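Local coordinates for TBC1 domain family member 22A (Homo sapiens, PDB 2QFZ), which may act as a GTPase-activating protein for Rab-family GTPases through its all-helical TBC domain, the part of the longer protein contained in this chain, at residues M58-L63 against C262-W267; F86-H91 against A138-A143; D204-A209 against W249-L254. One frame throughout, in Å; residues are numbered along the deposited sequence.

Contact 1: M58-L63 against C262-W267; sequences MTWKLL and CTIRLW
Trp60 carries this contact almost alone, reaching from helix 56-63 to the carbonyl oxygen and CG2 methyl of Ile264 and to CB of Trp267 on helix 260-270. Its CB already points at the partner helix, and the first torsion sets CG beside the backbone N and anti to the carbonyl carbon (chi1 -79°), which sends the long axis of the indole across the gap between the two helices. On the five-membered ring, NE1 finds its hydrogen-bond partner one residue past the partner segment, at OD1 of Asp268. Farther out, Trp60 CZ2 arrives at the backbone carbonyl of Ile264, with CZ2 and Ile264 O 3.5 Å apart. The oxygen lies at the indole edge and in its plane, where it meets the weakly positive C-H rim instead of the electron-rich face. The same Trp60 CZ2 packs against Ile264 CG2 at 4.2 Å, the methyl branch that lies anti to its own backbone N. At the very tip, Trp60 CH2 comes within 3.9 Å of Trp267 CB, and CZ2 is equally near that CB. The two tryptophan side chains cross at about a right angle, and Trp60 meets the root of Trp267, not the middle of its ring. One face of the Trp267 ring is covered from within its own helix by Thr263 CG2, 3.4 Å above the plane. The hydrogen bond to Asp268 and the packing on Ile264 engage the same indole edge, consistent with a fixed ring orientation. The contact is buried within the all-helical TBC domain. Val160 of helix 150-162 touches both Trp60 and Ile264, and Phe157 of that helix meets the Trp267 ring, while helix 40-47 packs against Thr59 and Leu63, and helix 319-335 against Cys262, Arg265 and Leu266.

Contact 2: F86-H91 against A138-A143; sequences FAFIEH and AIRHPA
Phe88, in the last turns of helix 74-91, faces Arg140 near the C-terminal end of helix 124-140 across 9.5 Å between their CA atoms, a span that only the side chains bridge. Both CB atoms point toward the opposite segment, and the contact is a flat stack of the Arg140 guanidinium on the Phe88 ring. The two planes are 10° apart and their centres 3.9 Å. Arg140 CZ stands over the ring face, 27° off the normal through its centroid, a cation-pi geometry in which the delocalised positive charge rests on the aromatic electrons. Arg140 CD lies over the CD2-CE2 side of the ring, 3.7 Å from Phe88 CE2, as a CH-pi contact, and the bend in the arginine chain at chi3 (67°) then swings NE and the guanidinium back along the ring. Arg140 NE consequently sits 3.5 Å from Phe88 CZ, while NH1 passes over the CE1 side, 3.7 Å from Phe88 CE1. Arg140 NH1 has in addition a weak hydrogen bond to Tyr92 OH, just beyond helix 74-91. The stack is a surface feature that joins the ends of two helices. Next to it, Phe88 and Ile89 also touch Ile136 of helix 124-140, and helix 181-200 borders both segments, with Tyr192 against Arg140 and Cys185 against Phe86.

Contact 3: D204-A209 against W249-L254; sequences DNYTFA and WMNNLL
Tyr206 extends its ring from the loop between helices 181-200 and 211-227 so that its hydroxyl and one edge meet Asn251, the last residue of helix 242-251. The phenol donates a short hydrogen bond to the backbone carbonyl, with Tyr206 OH 2.5 Å from Asn251 O. It approaches the oxygen at a C=O...O angle of 134° and is tilted 29° from the carbonyl plane. Beside this bond, Tyr206 CE1 lies 3.4 Å from Asn251 OD1, which sits at the ring edge near its plane, whereas the amide as a whole is steeply turned against the ring. The asparagine presents both oxygens to the tyrosine because its CG is anti to the backbone N and beside the carbonyl carbon (chi1 -167°). On the loop side, Asn205 CB covers one face of the Tyr206 ring. Asn205 ND2 points toward the helix end but remains 4.0 Å from Met250 O, too far for a hydrogen bond. The Asn251 amide is held from both of its ends: OD1 accepts from Gln210 NE2, while ND2 donates to Gln148 O and to Asn252 OD1, the last at 3.1 Å. Gln148 falls in the Tyr-x-Gln sequence motif that carries the glutamine finger in characterised TBC domains, so Asn251 grips the backbone of that motif. All four touching residues are buried. Chemically, a helix-terminal carbonyl obtains its donor from a loop tyrosine, and one asparagine amide ties the end of helix 242-251 to Gln148 and to Gln210, consistent with a fixed, well-satisfied polar cluster inside the domain.

From the N terminus, helix 56-63 opens the longest loop, which closes only when helix 260-270 returns at contact 1, after 198 intervening residues. Contacts 2 and 3 are both nested inside it and follow one another in series: contact 2 joins helix 74-91 to the end of helix 124-140, and contact 3 then brings the loop after helix 181-200 onto the end of helix 242-251. None of the loops cross. Contact 3 touches each of the others by packing, through Leu253 CD1 on Trp267 CZ2 at 4.2 Å and Thr207 CG2 on Ala143 O at 4.0 Å. Contacts 1 and 2 do not touch, their nearest atoms being about 11 Å apart.

Contact 1: M58-L63 against C262-W267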
loop_
_atom_site.group_PDB
_atom_site.type_symbol
_atom_site.label_atom_id
_atom_site.label_comp_id
_atom_site.label_asym_id
_atom_site.label_seq_id
_atom_site.Cartn_x
_atom_site.Cartn_y
_atom_site.Cartn_z
ATOM N N MET A 58 -7.935 -10.950 -8.702
ATOM C CA MET A 58 -9.411 -10.756 -8.664
ATOM C C MET A 58 -9.932 -10.465 -7.234
ATOM O O MET A 58 -10.910 -9.729 -7.061
ATOM C CB MET A 58 -10.111 -11.987 -9.238
ATOM C CG MET A 58 -11.654 -11.934 -9.290
ATOM S SD MET A 58 -12.414 -10.484 -10.094
ATOM C CE MET A 58 -11.776 -10.647 -11.782
ATOM N N THR A 59 -9.343 -11.111 -6.214
ATOM C CA THR A 59 -9.721 -10.812 -4.824
ATOM C C THR A 59 -9.513 -9.316 -4.486
ATOM O O THR A 59 -10.438 -8.659 -4.022
ATOM C CB THR A 59 -9.019 -11.737 -3.819
ATOM O OG1 THR A 59 -9.297 -13.100 -4.138
ATOM C CG2 THR A 59 -9.497 -11.480 -2.373
ATOM N N TRP A 60 -8.324 -8.773 -4.749
ATOM C CA TRP A 60 -8.092 -7.331 -4.560
ATOM C C TRP A 60 -9.090 -6.444 -5.304
ATOM O O TRP A 60 -9.607 -5.430 -4.763
ATOM C CB TRP A 60 -6.662 -6.959 -4.980
ATOM C CG TRP A 60 -5.604 -7.277 -3.988
ATOM C CD1 TRP A 60 -5.653 -8.203 -3.012
ATOM C CD2 TRP A 60 -4.297 -6.673 -3.902
ATOM N NE1 TRP A 60 -4.494 -8.194 -2.277
ATOM C CE2 TRP A 60 -3.638 -7.267 -2.803
ATOM C CE3 TRP A 60 -3.668 -5.625 -4.576
ATOM C CZ2 TRP A 60 -2.362 -6.879 -2.394
ATOM C CZ3 TRP A 60 -2.386 -5.242 -4.177
ATOM C CH2 TRP A 60 -1.745 -5.878 -3.102
ATOM N N LYS A 61 -9.365 -6.800 -6.545
ATOM C CA LYS A 61 -10.389 -6.089 -7.309
ATOM C C LYS A 61 -11.770 -6.123 -6.688
ATOM O O LYS A 61 -12.478 -5.111 -6.713
ATOM C CB LYS A 61 -10.442 -6.564 -8.750
ATOM C CG LYS A 61 -9.214 -6.159 -9.525
ATOM C CD LYS A 61 -9.240 -6.698 -10.970
ATOM C CE LYS A 61 -7.828 -6.861 -11.472
ATOM N NZ LYS A 61 -7.829 -7.118 -12.932
ATOM N N LEU A 62 -12.172 -7.253 -6.125
ATOM C CA LEU A 62 -13.475 -7.321 -5.470
ATOM C C LEU A 62 -13.529 -6.598 -4.116
ATOM O O LEU A 62 -14.517 -5.889 -3.826
ATOM C CB LEU A 62 -13.964 -8.752 -5.304
ATOM C CG LEU A 62 -14.329 -9.432 -6.611
ATOM C CD1 LEU A 62 -14.409 -10.956 -6.404
ATOM C CD2 LEU A 62 -15.655 -8.829 -7.207
ATOM N N LEU A 63 -12.489 -6.781 -3.308
ATOM C CA LEU A 63 -12.435 -6.219 -1.960
ATOM C C LEU A 63 -12.302 -4.698 -1.988
ATOM O O LEU A 63 -12.825 -4.034 -1.123
ATOM C CB LEU A 63 -11.291 -6.847 -1.145
ATOM C CG LEU A 63 -11.450 -8.269 -0.635
ATOM C CD1 LEU A 63 -10.171 -8.745 0.075
ATOM C CD2 LEU A 63 -12.624 -8.354 0.287
ATOM N N CYS A 262 6.553 -8.115 1.275
ATOM C CA CYS A 262 5.875 -7.908 2.547
ATOM C C CYS A 262 4.681 -6.939 2.443
ATOM O O CYS A 262 3.667 -7.131 3.104
ATOM C CB CYS A 262 6.889 -7.427 3.598
ATOM S SG CYS A 262 8.093 -8.710 3.951
ATOM N N THR A 263 4.834 -5.881 1.664
ATOM C CA THR A 263 3.768 -4.863 1.501
ATOM C C THR A 263 2.536 -5.579 0.842
ATOM O O THR A 263 1.395 -5.378 1.237
ATOM C CB THR A 263 4.260 -3.680 0.631
ATOM O OG1 THR A 263 5.292 -2.929 1.319
ATOM C CG2 THR A 263 3.079 -2.708 0.194
ATOM N N ILE A 264 2.796 -6.465 -0.113
ATOM C CA ILE A 264 1.711 -7.157 -0.812
ATOM C C ILE A 264 0.916 -7.979 0.194
ATOM O O ILE A 264 -0.297 -7.910 0.249
ATOM C CB ILE A 264 2.247 -8.000 -2.046
ATOM C CG1 ILE A 264 2.650 -7.047 -3.132
ATOM C CG2 ILE A 264 1.183 -9.035 -2.512
ATOM C CD1 ILE A 264 3.479 -7.640 -4.321
ATOM N N ARG A 265 1.604 -8.722 1.057
ATOM C CA ARG A 265 0.925 -9.488 2.069
ATOM C C ARG A 265 0.093 -8.645 3.086
ATOM O O ARG A 265 -1.089 -8.940 3.385
ATOM C CB ARG A 265 1.938 -10.395 2.764
ATOM C CG ARG A 265 1.407 -11.200 3.902
ATOM C CD ARG A 265 0.156 -12.043 3.567
ATOM N NE ARG A 265 -0.341 -12.595 4.794
ATOM C CZ ARG A 265 -1.236 -12.031 5.588
ATOM N NH1 ARG A 265 -1.853 -10.893 5.269
ATOM N NH2 ARG A 265 -1.549 -12.639 6.725
ATOM N N LEU A 266 0.740 -7.624 3.618
ATOM C CA LEU A 266 0.146 -6.602 4.444
ATOM C C LEU A 266 -1.133 -6.030 3.812
ATOM O O LEU A 266 -2.166 -5.892 4.504
ATOM C CB LEU A 266 1.183 -5.495 4.656
ATOM C CG LEU A 266 1.285 -4.694 5.965
ATOM C CD1 LEU A 266 1.647 -5.545 7.172
ATOM C CD2 LEU A 266 2.336 -3.513 5.783
ATOM N N TRP A 267 -1.103 -5.746 2.502
ATOM C CA TRP A 267 -2.291 -5.130 1.858
ATOM C C TRP A 267 -3.459 -6.113 1.682
ATOM O O TRP A 267 -4.588 -5.641 1.582
ATOM C CB TRP A 267 -1.954 -4.386 0.542
ATOM C CG TRP A 267 -1.168 -3.107 0.731
ATOM C CD1 TRP A 267 -0.490 -2.701 1.843
ATOM C CD2 TRP A 267 -0.949 -2.099 -0.248
ATOM N NE1 TRP A 267 0.129 -1.484 1.610
ATOM C CE2 TRP A 267 -0.144 -1.107 0.329
ATOM C CE3 TRP A 267 -1.395 -1.918 -1.560
ATOM C CZ2 TRP A 267 0.234 0.035 -0.364
ATOM C CZ3 TRP A 267 -1.006 -0.788 -2.242
ATOM C CH2 TRP A 267 -0.202 0.154 -1.666
#

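Contact 2: F86-H91 against A138-A143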
loop_
_atom_site.group_PDB
_atom_site.type_symbol
_atom_site.label_atom_id
_atom_site.label_comp_id
_atom_site.label_asym_id
_atom_site.label_seq_id
_atom_site.Cartn_x
_atom_site.Cartn_y
_atom_site.Cartn_z
ATOM N N PHE A 86 -8.906 5.081 -20.468
ATOM C CA PHE A 86 -8.321 5.352 -21.788
ATOM C C PHE A 86 -8.779 6.685 -22.372
ATOM O O PHE A 86 -8.003 7.359 -23.059
ATOM C CB PHE A 86 -8.686 4.250 -22.748
ATOM C CG PHE A 86 -8.269 2.885 -22.300
ATOM C CD1 PHE A 86 -7.172 2.696 -21.456
ATOM C CD2 PHE A 86 -8.948 1.768 -22.779
ATOM C CE1 PHE A 86 -6.775 1.390 -21.073
ATOM C CE2 PHE A 86 -8.538 0.476 -22.418
ATOM C CZ PHE A 86 -7.447 0.307 -21.543
ATOM N N ALA A 87 -10.035 7.051 -22.104
ATOM C CA ALA A 87 -10.507 8.413 -22.384
ATOM C C ALA A 87 -9.736 9.490 -21.621
ATOM O O ALA A 87 -9.554 10.578 -22.139
ATOM C CB ALA A 87 -12.036 8.541 -22.096
ATOM N N PHE A 88 -9.298 9.217 -20.382
ATOM C CA PHE A 88 -8.465 10.193 -19.680
ATOM C C PHE A 88 -7.151 10.364 -20.420
ATOM O O PHE A 88 -6.703 11.467 -20.578
ATOM C CB PHE A 88 -8.153 9.831 -18.208
ATOM C CG PHE A 88 -9.338 9.696 -17.325
ATOM C CD1 PHE A 88 -10.573 10.238 -17.668
ATOM C CD2 PHE A 88 -9.201 9.031 -16.101
ATOM C CE1 PHE A 88 -11.661 10.082 -16.813
ATOM C CE2 PHE A 88 -10.244 8.880 -15.242
ATOM C CZ PHE A 88 -11.494 9.406 -15.577
ATOM N N ILE A 89 -6.528 9.267 -20.839
ATOM C CA ILE A 89 -5.229 9.326 -21.511
ATOM C C ILE A 89 -5.292 10.186 -22.781
ATOM O O ILE A 89 -4.427 11.048 -23.027
ATOM C CB ILE A 89 -4.703 7.915 -21.909
ATOM C CG1 ILE A 89 -4.465 7.019 -20.690
ATOM C CG2 ILE A 89 -3.404 8.042 -22.698
ATOM C CD1 ILE A 89 -3.900 5.682 -21.070
ATOM N N GLU A 90 -6.322 9.938 -23.581
ATOM C CA GLU A 90 -6.558 10.692 -24.792
ATOM C C GLU A 90 -6.742 12.178 -24.484
ATOM O O GLU A 90 -6.146 13.013 -25.146
ATOM C CB GLU A 90 -7.790 10.133 -25.537
ATOM C CG GLU A 90 -7.687 10.194 -27.056
ATOM C CD GLU A 90 -6.395 9.554 -27.569
ATOM O OE1 GLU A 90 -6.067 8.416 -27.120
ATOM O OE2 GLU A 90 -5.700 10.197 -28.404
ATOM N N HIS A 91 -7.548 12.496 -23.467
ATOM C CA HIS A 91 -7.939 13.889 -23.167
ATOM C C HIS A 91 -6.796 14.706 -22.573
ATOM O O HIS A 91 -6.676 15.898 -22.834
ATOM C CB HIS A 91 -9.128 13.908 -22.204
ATOM C CG HIS A 91 -9.782 15.253 -22.063
ATOM N ND1 HIS A 91 -9.206 16.300 -21.367
ATOM C CD2 HIS A 91 -10.984 15.706 -22.490
ATOM C CE1 HIS A 91 -10.016 17.343 -21.393
ATOM N NE2 HIS A 91 -11.102 17.009 -22.068
ATOM N N ALA A 138 -2.979 13.085 -10.484
ATOM C CA ALA A 138 -2.629 14.423 -9.981
ATOM C C ALA A 138 -3.491 15.517 -10.611
ATOM O O ALA A 138 -4.015 16.352 -9.908
ATOM C CB ALA A 138 -1.171 14.704 -10.229
ATOM N N ILE A 139 -3.673 15.491 -11.924
ATOM C CA ILE A 139 -4.528 16.509 -12.546
ATOM C C ILE A 139 -6.018 16.319 -12.169
ATOM O O ILE A 139 -6.744 17.280 -12.089
ATOM C CB ILE A 139 -4.279 16.659 -14.083
ATOM C CG1 ILE A 139 -4.790 15.465 -14.855
ATOM C CG2 ILE A 139 -2.758 16.880 -14.367
ATOM C CD1 ILE A 139 -4.202 15.362 -16.272
ATOM N N ARG A 140 -6.448 15.084 -11.904
ATOM C CA ARG A 140 -7.811 14.822 -11.464
ATOM C C ARG A 140 -8.049 15.015 -9.968
ATOM O O ARG A 140 -9.191 14.921 -9.494
ATOM C CB ARG A 140 -8.264 13.422 -11.931
ATOM C CG ARG A 140 -8.294 13.351 -13.459
ATOM C CD ARG A 140 -8.934 12.118 -14.001
ATOM N NE ARG A 140 -10.349 12.101 -13.698
ATOM C CZ ARG A 140 -11.286 12.724 -14.416
ATOM N NH1 ARG A 140 -10.976 13.424 -15.496
ATOM N NH2 ARG A 140 -12.547 12.637 -14.049
ATOM N N HIS A 141 -6.994 15.321 -9.215
ATOM C CA HIS A 141 -7.130 15.529 -7.780
ATOM C C HIS A 141 -6.353 16.773 -7.417
ATOM O O HIS A 141 -5.256 16.691 -6.841
ATOM C CB HIS A 141 -6.646 14.282 -7.041
ATOM C CG HIS A 141 -7.490 13.087 -7.310
ATOM N ND1 HIS A 141 -7.312 12.299 -8.430
ATOM C CD2 HIS A 141 -8.569 12.593 -6.659
ATOM C CE1 HIS A 141 -8.235 11.354 -8.439
ATOM N NE2 HIS A 141 -9.020 11.523 -7.387
ATOM N N PRO A 142 -6.903 17.939 -7.805
ATOM C CA PRO A 142 -6.147 19.195 -7.707
ATOM C C PRO A 142 -5.907 19.695 -6.283
ATOM O O PRO A 142 -5.011 20.512 -6.094
ATOM C CB PRO A 142 -7.016 20.192 -8.490
ATOM C CG PRO A 142 -8.425 19.625 -8.431
ATOM C CD PRO A 142 -8.238 18.134 -8.413
ATOM N N ALA A 143 -6.699 19.247 -5.306
ATOM C CA ALA A 143 -6.385 19.547 -3.886
ATOM C C ALA A 143 -5.051 18.925 -3.380
ATOM O O ALA A 143 -4.463 19.415 -2.415
ATOM C CB ALA A 143 -7.504 19.141 -2.995
#

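Contact 3: D204-A209 against W249-L254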
loop_
_atom_site.group_PDB
_atom_site.type_symbol
_atom_site.label_atom_id
_atom_site.label_comp_id
_atom_site.label_asym_id
_atom_site.label_seq_id
_atom_site.Cartn_x
_atom_site.Cartn_y
_atom_site.Cartn_z
ATOM N N ASP A 204 -6.991 13.090 3.305
ATOM C CA ASP A 204 -6.323 14.171 4.056
ATOM C C ASP A 204 -4.789 14.003 4.184
ATOM O O ASP A 204 -4.092 14.928 4.598
ATOM C CB ASP A 204 -6.959 14.317 5.456
ATOM C CG ASP A 204 -6.960 13.019 6.251
ATOM O OD1 ASP A 204 -6.697 11.928 5.673
ATOM O OD2 ASP A 204 -7.258 13.081 7.469
ATOM N N ASN A 205 -4.283 12.823 3.829
ATOM C CA ASN A 205 -2.817 12.577 3.826
ATOM C C ASN A 205 -2.058 13.411 2.835
ATOM O O ASN A 205 -0.865 13.612 3.013
ATOM C CB ASN A 205 -2.492 11.094 3.542
ATOM C CG ASN A 205 -2.706 10.213 4.739
ATOM O OD1 ASN A 205 -3.284 10.642 5.725
ATOM N ND2 ASN A 205 -2.223 8.973 4.664
ATOM N N TYR A 206 -2.740 13.885 1.792
ATOM C CA TYR A 206 -2.071 14.442 0.617
ATOM C C TYR A 206 -2.584 15.814 0.141
ATOM O O TYR A 206 -2.077 16.334 -0.837
ATOM C CB TYR A 206 -2.080 13.430 -0.533
ATOM C CG TYR A 206 -1.451 12.099 -0.144
ATOM C CD1 TYR A 206 -0.071 12.004 0.125
ATOM C CD2 TYR A 206 -2.213 10.955 -0.002
ATOM C CE1 TYR A 206 0.511 10.779 0.517
ATOM C CE2 TYR A 206 -1.630 9.731 0.375
ATOM C CZ TYR A 206 -0.278 9.660 0.618
ATOM O OH TYR A 206 0.264 8.476 1.016
ATOM N N THR A 207 -3.525 16.400 0.864
ATOM C CA THR A 207 -3.837 17.790 0.679
ATOM C C THR A 207 -2.693 18.714 1.188
ATOM O O THR A 207 -1.660 18.235 1.716
ATOM C CB THR A 207 -5.247 18.124 1.247
ATOM O OG1 THR A 207 -5.361 17.761 2.650
ATOM C CG2 THR A 207 -6.293 17.364 0.430
ATOM N N PHE A 208 -2.856 20.019 0.942
ATOM C CA PHE A 208 -1.910 21.071 1.357
ATOM C C PHE A 208 -1.472 20.925 2.818
ATOM O O PHE A 208 -2.311 20.943 3.727
ATOM C CB PHE A 208 -2.556 22.454 1.150
ATOM C CG PHE A 208 -1.598 23.597 1.285
ATOM C CD1 PHE A 208 -0.713 23.893 0.267
ATOM C CD2 PHE A 208 -1.577 24.369 2.431
ATOM C CE1 PHE A 208 0.174 24.929 0.385
ATOM C CE2 PHE A 208 -0.689 25.418 2.562
ATOM C CZ PHE A 208 0.187 25.704 1.544
ATOM N N ALA A 209 -0.163 20.765 3.043
ATOM C CA ALA A 209 0.376 20.599 4.401
ATOM C C ALA A 209 0.095 19.228 5.014
ATOM O O ALA A 209 0.374 19.011 6.204
ATOM C CB ALA A 209 -0.179 21.697 5.350
ATOM N N TRP A 249 6.468 6.420 7.399
ATOM C CA TRP A 249 5.682 5.227 7.653
ATOM C C TRP A 249 4.220 5.500 7.214
ATOM O O TRP A 249 3.551 4.600 6.765
ATOM C CB TRP A 249 5.701 4.855 9.173
ATOM C CG TRP A 249 7.068 4.388 9.777
ATOM C CD1 TRP A 249 8.278 4.485 9.207
ATOM C CD2 TRP A 249 7.287 3.786 11.074
ATOM N NE1 TRP A 249 9.257 3.994 10.045
ATOM C CE2 TRP A 249 8.657 3.557 11.200
ATOM C CE3 TRP A 249 6.431 3.377 12.117
ATOM C CZ2 TRP A 249 9.215 2.985 12.335
ATOM C CZ3 TRP A 249 6.989 2.778 13.249
ATOM C CH2 TRP A 249 8.367 2.597 13.345
ATOM N N MET A 250 3.722 6.722 7.420
ATOM C CA MET A 250 2.311 7.078 7.060
ATOM C C MET A 250 2.175 7.462 5.591
ATOM O O MET A 250 1.289 6.989 4.917
ATOM C CB MET A 250 1.790 8.259 7.883
ATOM C CG MET A 250 1.760 8.008 9.380
ATOM S SD MET A 250 1.018 6.446 9.827
ATOM C CE MET A 250 1.272 6.445 11.598
ATOM N N ASN A 251 3.077 8.326 5.138
ATOM C CA ASN A 251 3.128 8.871 3.778
ATOM C C ASN A 251 3.288 7.801 2.685
ATOM O O ASN A 251 2.655 7.878 1.615
ATOM C CB ASN A 251 4.304 9.865 3.704
ATOM C CG ASN A 251 4.269 10.717 2.452
ATOM O OD1 ASN A 251 3.351 11.555 2.273
ATOM N ND2 ASN A 251 5.271 10.526 1.582
ATOM N N ASN A 252 4.130 6.803 2.981
ATOM C CA ASN A 252 4.453 5.714 2.063
ATOM C C ASN A 252 3.814 4.365 2.448
ATOM O O ASN A 252 4.145 3.334 1.839
ATOM C CB ASN A 252 5.987 5.530 1.987
ATOM C CG ASN A 252 6.711 6.755 1.367
ATOM O OD1 ASN A 252 6.770 7.843 1.961
ATOM N ND2 ASN A 252 7.279 6.561 0.179
ATOM N N LEU A 253 2.974 4.366 3.498
ATOM C CA LEU A 253 2.292 3.159 4.015
ATOM C C LEU A 253 3.266 1.994 4.315
ATOM O O LEU A 253 2.999 0.843 3.976
ATOM C CB LEU A 253 1.147 2.697 3.112
ATOM C CG LEU A 253 -0.068 3.646 3.088
ATOM C CD1 LEU A 253 -1.096 3.061 2.159
ATOM C CD2 LEU A 253 -0.713 3.905 4.481
ATOM N N LEU A 254 4.346 2.336 5.031
ATOM C CA LEU A 254 5.420 1.427 5.455
ATOM C C LEU A 254 6.191 0.806 4.316
ATOM O O LEU A 254 7.103 -0.001 4.585
ATOM C CB LEU A 254 4.919 0.350 6.432
ATOM C CG LEU A 254 4.728 0.845 7.876
ATOM C CD1 LEU A 254 3.878 -0.136 8.586
ATOM C CD2 LEU A 254 6.118 1.082 8.622
#